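Local coordinates for nitrate regulatory protein (Klebsiella oxytoca, PDB 4AKK), which senses nitrate and nitrite and, in response, binds the leader RNA of the nasF operon to prevent transcription termination, at residues S80-C85 with T278-F283. Residues are numbered along the deposited sequence; the frame is centred on the assembly and turned at random.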
loop_
_atom_site.group_PDB
_atom_site.type_symbol
_atom_site.label_atom_id
_atom_site.label_comp_id
_atom_site.label_asym_id
_atom_site.label_seq_id
_atom_site.Cartn_x
_atom_site.Cartn_y
_atom_site.Cartn_z
ATOM N N SER A 80 -27.909 -16.362 -14.115
ATOM C CA SER A 80 -27.382 -16.729 -15.428
ATOM C C SER A 80 -26.547 -18.001 -15.325
ATOM O O SER A 80 -26.585 -18.855 -16.197
ATOM C CB SER A 80 -26.540 -15.593 -16.011
ATOM O OG SER A 80 -27.292 -14.387 -16.027
ATOM N N ASN A 81 -25.803 -18.129 -14.239
ATOM C CA ASN A 81 -24.941 -19.290 -14.058
ATOM C C ASN A 81 -25.722 -20.605 -13.964
ATOM O O ASN A 81 -25.314 -21.620 -14.543
ATOM C CB ASN A 81 -24.058 -19.108 -12.823
ATOM C CG ASN A 81 -22.700 -19.751 -12.983
ATOM O OD1 ASN A 81 -22.055 -19.598 -14.022
ATOM N ND2 ASN A 81 -22.252 -20.471 -11.952
ATOM N N ILE A 82 -26.838 -20.588 -13.233
ATOM C CA ILE A 82 -27.650 -21.794 -13.042
ATOM C C ILE A 82 -28.429 -22.117 -14.317
ATOM O O ILE A 82 -28.527 -23.267 -14.729
ATOM C CB ILE A 82 -28.624 -21.673 -11.840
ATOM C CG1 ILE A 82 -27.863 -21.398 -10.542
ATOM C CG2 ILE A 82 -29.418 -22.960 -11.674
ATOM C CD1 ILE A 82 -27.043 -22.589 -10.060
ATOM N N TRP A 83 -28.978 -21.084 -14.937
ATOM C CA TRP A 83 -29.556 -21.212 -16.261
ATOM C C TRP A 83 -28.601 -21.925 -17.219
ATOM O O TRP A 83 -28.985 -22.901 -17.861
ATOM C CB TRP A 83 -29.930 -19.826 -16.783
ATOM C CG TRP A 83 -30.288 -19.786 -18.210
ATOM C CD1 TRP A 83 -29.545 -19.262 -19.223
ATOM C CD2 TRP A 83 -31.486 -20.291 -18.808
ATOM N NE1 TRP A 83 -30.202 -19.408 -20.416
ATOM C CE2 TRP A 83 -31.398 -20.036 -20.193
ATOM C CE3 TRP A 83 -32.624 -20.933 -18.311
ATOM C CZ2 TRP A 83 -32.408 -20.399 -21.091
ATOM C CZ3 TRP A 83 -33.627 -21.296 -19.205
ATOM C CH2 TRP A 83 -33.509 -21.029 -20.580
ATOM N N LEU A 84 -27.350 -21.456 -17.308
ATOM C CA LEU A 84 -26.396 -22.050 -18.251
ATOM C C LEU A 84 -25.938 -23.467 -17.858
ATOM O O LEU A 84 -25.952 -24.372 -18.689
ATOM C CB LEU A 84 -25.195 -21.121 -18.494
ATOM C CG LEU A 84 -25.495 -19.776 -19.177
ATOM C CD1 LEU A 84 -24.329 -18.796 -19.023
ATOM C CD2 LEU A 84 -25.877 -19.947 -20.660
ATOM N N CYS A 85 -25.559 -23.660 -16.597
ATOM C CA CYS A 85 -25.107 -24.970 -16.107
ATOM C C CYS A 85 -26.204 -26.040 -16.113
ATOM O O CYS A 85 -25.907 -27.238 -16.127
ATOM C CB CYS A 85 -24.575 -24.861 -14.674
ATOM S SG CYS A 85 -23.033 -23.926 -14.438
ATOM N N THR A 278 -25.702 -31.494 -5.988
ATOM C CA THR A 278 -24.742 -30.863 -5.067
ATOM C C THR A 278 -24.449 -29.398 -5.428
ATOM O O THR A 278 -24.265 -28.552 -4.549
ATOM C CB THR A 278 -23.400 -31.627 -5.013
ATOM O OG1 THR A 278 -23.605 -32.931 -4.463
ATOM C CG2 THR A 278 -22.400 -30.888 -4.136
ATOM N N ALA A 279 -24.391 -29.125 -6.726
ATOM C CA ALA A 279 -24.210 -27.783 -7.248
ATOM C C ALA A 279 -25.302 -26.850 -6.748
ATOM O O ALA A 279 -25.024 -25.728 -6.309
ATOM C CB ALA A 279 -24.203 -27.819 -8.776
ATOM N N LEU A 280 -26.547 -27.316 -6.825
ATOM C CA LEU A 280 -27.696 -26.565 -6.319
ATOM C C LEU A 280 -27.621 -26.372 -4.813
ATOM O O LEU A 280 -27.923 -25.295 -4.298
ATOM C CB LEU A 280 -29.004 -27.267 -6.694
ATOM C CG LEU A 280 -29.377 -27.216 -8.173
ATOM C CD1 LEU A 280 -30.683 -27.979 -8.413
ATOM C CD2 LEU A 280 -29.497 -25.761 -8.625
ATOM N N ARG A 281 -27.213 -27.423 -4.108
ATOM C CA ARG A 281 -27.072 -27.360 -2.660
ATOM C C ARG A 281 -26.040 -26.272 -2.327
ATOM O O ARG A 281 -26.244 -25.432 -1.445
ATOM C CB ARG A 281 -26.621 -28.732 -2.142
ATOM C CG ARG A 281 -26.887 -28.996 -0.670
ATOM C CD ARG A 281 -28.347 -29.352 -0.414
ATOM N NE ARG A 281 -28.776 -30.536 -1.162
ATOM C CZ ARG A 281 -29.964 -31.122 -1.019
ATOM N NH1 ARG A 281 -30.845 -30.638 -0.152
ATOM N NH2 ARG A 281 -30.271 -32.195 -1.741
ATOM N N TRP A 282 -24.936 -26.287 -3.068
ATOM C CA TRP A 282 -23.880 -25.291 -2.917
ATOM C C TRP A 282 -24.430 -23.902 -3.206
ATOM O O TRP A 282 -24.307 -22.988 -2.392
ATOM C CB TRP A 282 -22.741 -25.621 -3.887
ATOM C CG TRP A 282 -21.714 -24.531 -4.056
ATOM C CD1 TRP A 282 -21.660 -23.594 -5.049
ATOM C CD2 TRP A 282 -20.581 -24.293 -3.220
ATOM N NE1 TRP A 282 -20.565 -22.784 -4.880
ATOM C CE2 TRP A 282 -19.884 -23.194 -3.764
ATOM C CE3 TRP A 282 -20.081 -24.908 -2.066
ATOM C CZ2 TRP A 282 -18.719 -22.695 -3.192
ATOM C CZ3 TRP A 282 -18.922 -24.408 -1.496
ATOM C CH2 TRP A 282 -18.254 -23.312 -2.060
ATOM N N PHE A 283 -25.049 -23.755 -4.368
ATOM C CA PHE A 283 -25.547 -22.457 -4.807
ATOM C C PHE A 283 -26.508 -21.848 -3.780
ATOM O O PHE A 283 -26.394 -20.675 -3.415
ATOM C CB PHE A 283 -26.236 -22.580 -6.177
ATOM C CG PHE A 283 -26.711 -21.262 -6.727
ATOM C CD1 PHE A 283 -25.854 -20.451 -7.463
ATOM C CD2 PHE A 283 -28.004 -20.822 -6.493
ATOM C CE1 PHE A 283 -26.288 -19.236 -7.971
ATOM C CE2 PHE A 283 -28.444 -19.604 -6.994
ATOM C CZ PHE A 283 -27.582 -18.810 -7.728
#
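I82 and L280 are the closest backbone positions where the C-terminal end of helix 56-85 meets the first turns of helix 277-312; their CA atoms lie 8.2 Å apart, and the two segments run antiparallel. At this separation the helices touch through side chains, and within 80-85 the close contacts come from I82. Its longer branch lies over one face of the F283 ring, reaching it from the opposite direction to that in which the phenylalanine extends. I82 CG1 sits almost over the middle of the ring, 3.6 Å from its centroid and just 8° off the ring normal, a CH-pi contact. The terminal methyl is displaced toward the root of the ring, with I82 CD1 3.6 Å from F283 CD1 and equally near F283 CG. On the phenylalanine side, CG anti to the backbone N (chi1 -177°) sends the ring toward helix 56-85, and chi2 of 86° turns a face to the isoleucine. The other branch of I82 serves the neighbouring turn: its CG2 meets L280 CD2 at 4.1 Å, a looser contact at the margin of the patch. The isoleucine thus divides its two branches between residues three positions apart on helix 277-312. Beyond the pair, L90 and Y91, in the loop after helix 56-85, also touch I82, while R203 of helix 180-212 packs against F283. Both segments fall within the NIT nitrate- and nitrite-sensing region, and the contact joins the C-terminal end of one long helix to the N-terminal end of another. With I82 and F283 buried and the contacts between side chains all apolar, the contact between these segments rests on dispersion and the exclusion of water, with the CH-pi contact over the ring face as its most directional element.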